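C-1-tetrahydrofolate synthase, cytoplasmic, putative (Trypanosoma brucei, PDB 4CJX) is a homodimeric enzyme that probably interconverts folate one-carbon units through NADP-dependent methylenetetrahydrofolate dehydrogenase and methenyltetrahydrofolate cyclohydrolase activities. Local coordinates at residues V254-G258 against T290-V296. Numbering follows the deposited sequence.
With 9L9 ((2S)-2-[[4-[[2,4-bis(azanyl)-6-oxidanylidene-1H-pyrimidin-5-yl]carbamoylamino]phenyl]carbonylamino]pentanedioic acid), chain G.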
ATOM      1  N   VAL B 254      16.582   1.481  15.878  1.00 14.23           N
ATOM      2  CA  VAL B 254      15.777   0.283  16.006  1.00 14.01           C
ATOM      3  C   VAL B 254      14.499   0.668  16.748  1.00 14.39           C
ATOM      4  O   VAL B 254      14.567   1.150  17.878  1.00 14.79           O
ATOM      5  CB  VAL B 254      16.582  -0.764  16.811  1.00 14.61           C
ATOM      6  CG1 VAL B 254      15.776  -1.998  17.102  1.00 14.58           C
ATOM      7  CG2 VAL B 254      17.860  -1.121  16.052  1.00 14.81           C
ATOM      8  N   ILE B 255      13.353   0.443  16.107  1.00 14.16           N
ATOM      9  CA  ILE B 255      12.048   0.773  16.633  1.00 14.51           C
ATOM     10  C   ILE B 255      11.288  -0.528  16.813  1.00 14.51           C
ATOM     11  O   ILE B 255      10.950  -1.210  15.841  1.00 13.73           O
ATOM     12  CB  ILE B 255      11.229   1.671  15.697  1.00 14.94           C
ATOM     13  CG1 ILE B 255      12.025   2.852  15.170  1.00 15.45           C
ATOM     14  CG2 ILE B 255       9.989   2.174  16.418  1.00 15.86           C
ATOM     15  CD1 ILE B 255      12.608   3.756  16.229  1.00 16.13           C
ATOM     16  N   ASP B 256      11.029  -0.863  18.074  1.00 15.11           N
ATOM     17  CA  ASP B 256      10.400  -2.114  18.435  1.00 15.60           C
ATOM     18  C   ASP B 256       8.903  -1.962  18.689  1.00 15.92           C
ATOM     19  O   ASP B 256       8.487  -1.532  19.766  1.00 16.97           O
ATOM     20  CB  ASP B 256      11.095  -2.699  19.667  1.00 15.98           C
ATOM     21  CG  ASP B 256      10.750  -4.143  19.893  1.00 16.49           C
ATOM     22  OD1 ASP B 256       9.837  -4.646  19.204  1.00 16.77           O
ATOM     23  OD2 ASP B 256      11.393  -4.793  20.768  1.00 17.84           O
ATOM     24  N   VAL B 257       8.107  -2.364  17.712  1.00 15.91           N
ATOM     25  CA  VAL B 257       6.643  -2.307  17.782  1.00 16.83           C
ATOM     26  C   VAL B 257       6.006  -3.569  18.387  1.00 17.76           C
ATOM     27  O   VAL B 257       4.855  -3.553  18.758  1.00 18.11           O
ATOM     28  CB  VAL B 257       6.051  -2.065  16.369  1.00 16.91           C
ATOM     29  CG1 VAL B 257       4.564  -1.730  16.445  1.00 18.36           C
ATOM     30  CG2 VAL B 257       6.806  -0.947  15.679  1.00 16.76           C
ATOM     31  N   GLY B 258       6.750  -4.660  18.500  1.00 18.84           N
ATOM     32  CA  GLY B 258       6.209  -5.883  19.078  1.00 20.13           C
ATOM     33  C   GLY B 258       5.634  -5.663  20.468  1.00 21.82           C
ATOM     34  O   GLY B 258       6.215  -4.940  21.285  1.00 22.64           O
ATOM     35  N   THR B 290      14.153   1.608  21.004  1.00 13.94           N
ATOM     36  CA  THR B 290      13.017   1.812  21.889  1.00 14.64           C
ATOM     37  C   THR B 290      12.715   0.544  22.689  1.00 15.01           C
ATOM     38  O   THR B 290      12.761  -0.572  22.132  1.00 15.14           O
ATOM     39  CB  THR B 290      11.741   2.204  21.152  1.00 14.89           C
ATOM     40  OG1 THR B 290      11.335   1.125  20.299  1.00 14.93           O
ATOM     41  CG2 THR B 290      11.935   3.473  20.345  1.00 15.13           C
ATOM     42  N   PRO B 291      12.354   0.709  23.984  1.00 15.40           N
ATOM     43  CA  PRO B 291      12.078  -0.394  24.855  1.00 15.79           C
ATOM     44  C   PRO B 291      10.620  -0.830  24.752  1.00 15.89           C
ATOM     45  O   PRO B 291       9.765  -0.082  24.276  1.00 15.61           O
ATOM     46  CB  PRO B 291      12.341   0.205  26.235  1.00 16.54           C
ATOM     47  CG  PRO B 291      11.836   1.607  26.104  1.00 16.66           C
ATOM     48  CD  PRO B 291      12.073   1.989  24.657  1.00 16.13           C
ATOM     49  N   VAL B 292      10.372  -2.046  25.214  1.00 16.25           N
ATOM     50  CA  VAL B 292       9.044  -2.613  25.332  1.00 16.68           C
ATOM     51  C   VAL B 292       8.928  -3.261  26.709  1.00 18.04           C
ATOM     52  O   VAL B 292       9.666  -4.198  27.000  1.00 18.23           O
ATOM     53  CB  VAL B 292       8.810  -3.695  24.269  1.00 15.91           C
ATOM     54  CG1 VAL B 292       7.527  -4.453  24.564  1.00 16.19           C
ATOM     55  CG2 VAL B 292       8.762  -3.064  22.865  1.00 15.81           C
ATOM     56  N   PRO B 293       7.992  -2.793  27.556  1.00 19.65           N
ATOM     57  CA  PRO B 293       7.039  -1.688  27.357  1.00 19.69           C
ATOM     58  C   PRO B 293       7.718  -0.336  27.426  1.00 19.67           C
ATOM     59  O   PRO B 293       8.910  -0.237  27.747  1.00 20.11           O
ATOM     60  CB  PRO B 293       6.067  -1.861  28.519  1.00 20.91           C
ATOM     61  CG  PRO B 293       6.927  -2.429  29.615  1.00 21.62           C
ATOM     62  CD  PRO B 293       7.902  -3.347  28.923  1.00 20.82           C
ATOM     63  N   GLY B 294       6.977   0.698  27.059  1.00 19.82           N
ATOM     64  CA  GLY B 294       7.392   2.071  27.274  1.00 19.82           C
ATOM     65  C   GLY B 294       7.991   2.787  26.087  1.00 19.16           C
ATOM     66  O   GLY B 294       8.604   3.842  26.265  1.00 19.15           O
ATOM     67  N   GLY B 295       7.817   2.235  24.878  1.00 18.58           N
ATOM     68  CA  GLY B 295       8.400   2.823  23.672  1.00 17.66           C
ATOM     69  C   GLY B 295       7.297   3.224  22.729  1.00 17.85           C
ATOM     70  O   GLY B 295       6.692   4.288  22.895  1.00 18.81           O
ATOM     71  N   VAL B 296       6.993   2.358  21.768  1.00 17.02           N
ATOM     72  CA  VAL B 296       6.006   2.671  20.762  1.00 16.73           C
ATOM     73  C   VAL B 296       4.570   2.776  21.333  1.00 17.44           C
ATOM     74  O   VAL B 296       3.806   3.633  20.906  1.00 17.13           O
ATOM     75  CB  VAL B 296       6.078   1.680  19.573  1.00 15.94           C
ATOM     76  CG1 VAL B 296       4.947   1.933  18.589  1.00 16.00           C
ATOM     77  CG2 VAL B 296       7.406   1.819  18.855  1.00 15.28           C
TER
HETATM   78  N2A 9L9 G1298      -8.391  -0.616  16.373  1.00 18.23           N
HETATM   79  N1  9L9 G1298      -6.649  -1.973  17.364  1.00 19.32           N
HETATM   80  C2  9L9 G1298      -7.040  -0.750  16.934  1.00 17.71           C
HETATM   81  N3  9L9 G1298      -6.209   0.368  16.989  1.00 17.13           N
HETATM   82  C4  9L9 G1298      -4.954   0.080  17.544  1.00 16.95           C
HETATM   83  O4A 9L9 G1298      -4.235   1.066  17.578  1.00 17.14           O
HETATM   84  N5A 9L9 G1298      -3.330  -1.340  18.676  1.00 20.26           N
HETATM   85  C5  9L9 G1298      -4.519  -1.177  17.986  1.00 19.28           C
HETATM   86  C6  9L9 G1298      -5.426  -2.185  17.894  1.00 18.98           C
HETATM   87  N7  9L9 G1298      -5.064  -3.533  18.333  1.00 20.03           N
HETATM   88  O8A 9L9 G1298      -3.888  -0.037  20.464  1.00 19.83           O
HETATM   89  N9  9L9 G1298      -1.911  -1.112  20.435  1.00 19.63           N
HETATM   90  C1B 9L9 G1298      -1.388  -0.665  21.616  1.00 20.47           C
HETATM   91  C2B 9L9 G1298      -0.226  -1.307  22.089  1.00 21.39           C
HETATM   92  C3B 9L9 G1298       0.378  -0.942  23.294  1.00 21.86           C
HETATM   93  C4B 9L9 G1298      -0.156   0.082  24.079  1.00 22.41           C
HETATM   94  C5B 9L9 G1298      -1.290   0.762  23.581  1.00 22.33           C
HETATM   95  C6B 9L9 G1298      -1.905   0.390  22.379  1.00 20.45           C
HETATM   96  C7B 9L9 G1298       0.550   0.517  25.350  1.00 23.15           C
HETATM   97  O7B 9L9 G1298       0.430   1.673  25.677  1.00 22.30           O
HETATM   98  CAW 9L9 G1298      -3.120  -0.799  19.900  1.00 20.61           C
HETATM   99  N   9L9 G1298       1.359  -0.308  26.051  1.00 25.83           N
HETATM  100  CA  9L9 G1298       2.152   0.079  27.212  1.00 26.56           C
HETATM  101  C   9L9 G1298       3.591   0.212  26.769  1.00 27.59           C
HETATM  102  OXT 9L9 G1298       3.924  -0.416  25.752  1.00 28.07           O
HETATM  103  CB  9L9 G1298       2.182  -0.940  28.326  1.00 28.22           C
HETATM  104  CG  9L9 G1298       0.927  -1.788  28.349  1.00 30.63           C
HETATM  105  CD  9L9 G1298       0.846  -2.482  29.673  1.00 31.62           C
HETATM  106  OE1 9L9 G1298       0.850  -1.786  30.687  1.00 35.68           O
HETATM  107  OE2 9L9 G1298       0.781  -3.720  29.698  1.00 35.05           O
HETATM  108  O   9L9 G1298       4.413   0.905  27.415  1.00 27.83           O
HETATM  109  O   HOH W   1      13.013  -3.495  22.320  1.00 13.79           O
HETATM  110  O   HOH W   2       8.905   0.226  21.598  1.00 15.82           O
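The amide N of D256 donates an almost straight bond, 3.0 Å and 167°, to OG1 of T290, whose chi1 of 64° sets the hydroxyl between its own backbone N and carbonyl carbon. A regular parallel ladder would give this bond to the T290 carbonyl; the threonine hydroxyl instead extends the pairing where the chain leaves strand 288-289, and T290 N keeps a weak bond to V254 O (3.2 Å). Two waters fill in around it: one donates to D256 OD2 and to T290 O, the carbonyl that OG1 replaces; the other joins the carbonyls of D256 and P291, OG1 of T290 and the amide of V296. D256 OD1 accepts from D276 N and, on its anti side, from G258 N (3.2 Å), an Asx turn; OD2 also accepts from V277 N. V292 CG2 sits over the carboxylate face, 3.7 Å from D256 CG, and reaches the carbonyls of D256 and G258, while V296 CG2 meets I255 CG2 at 3.6 Å. Beyond the cis peptide before P293, G294 N makes a weak hydrogen bond to the inhibitor's carboxylate O. The contact thus links strand 253-256 of the Rossmann-like NAD(P)-binding domain to the loop before helix 296-316, with helix 166-178 packed on I255, V257 and V296.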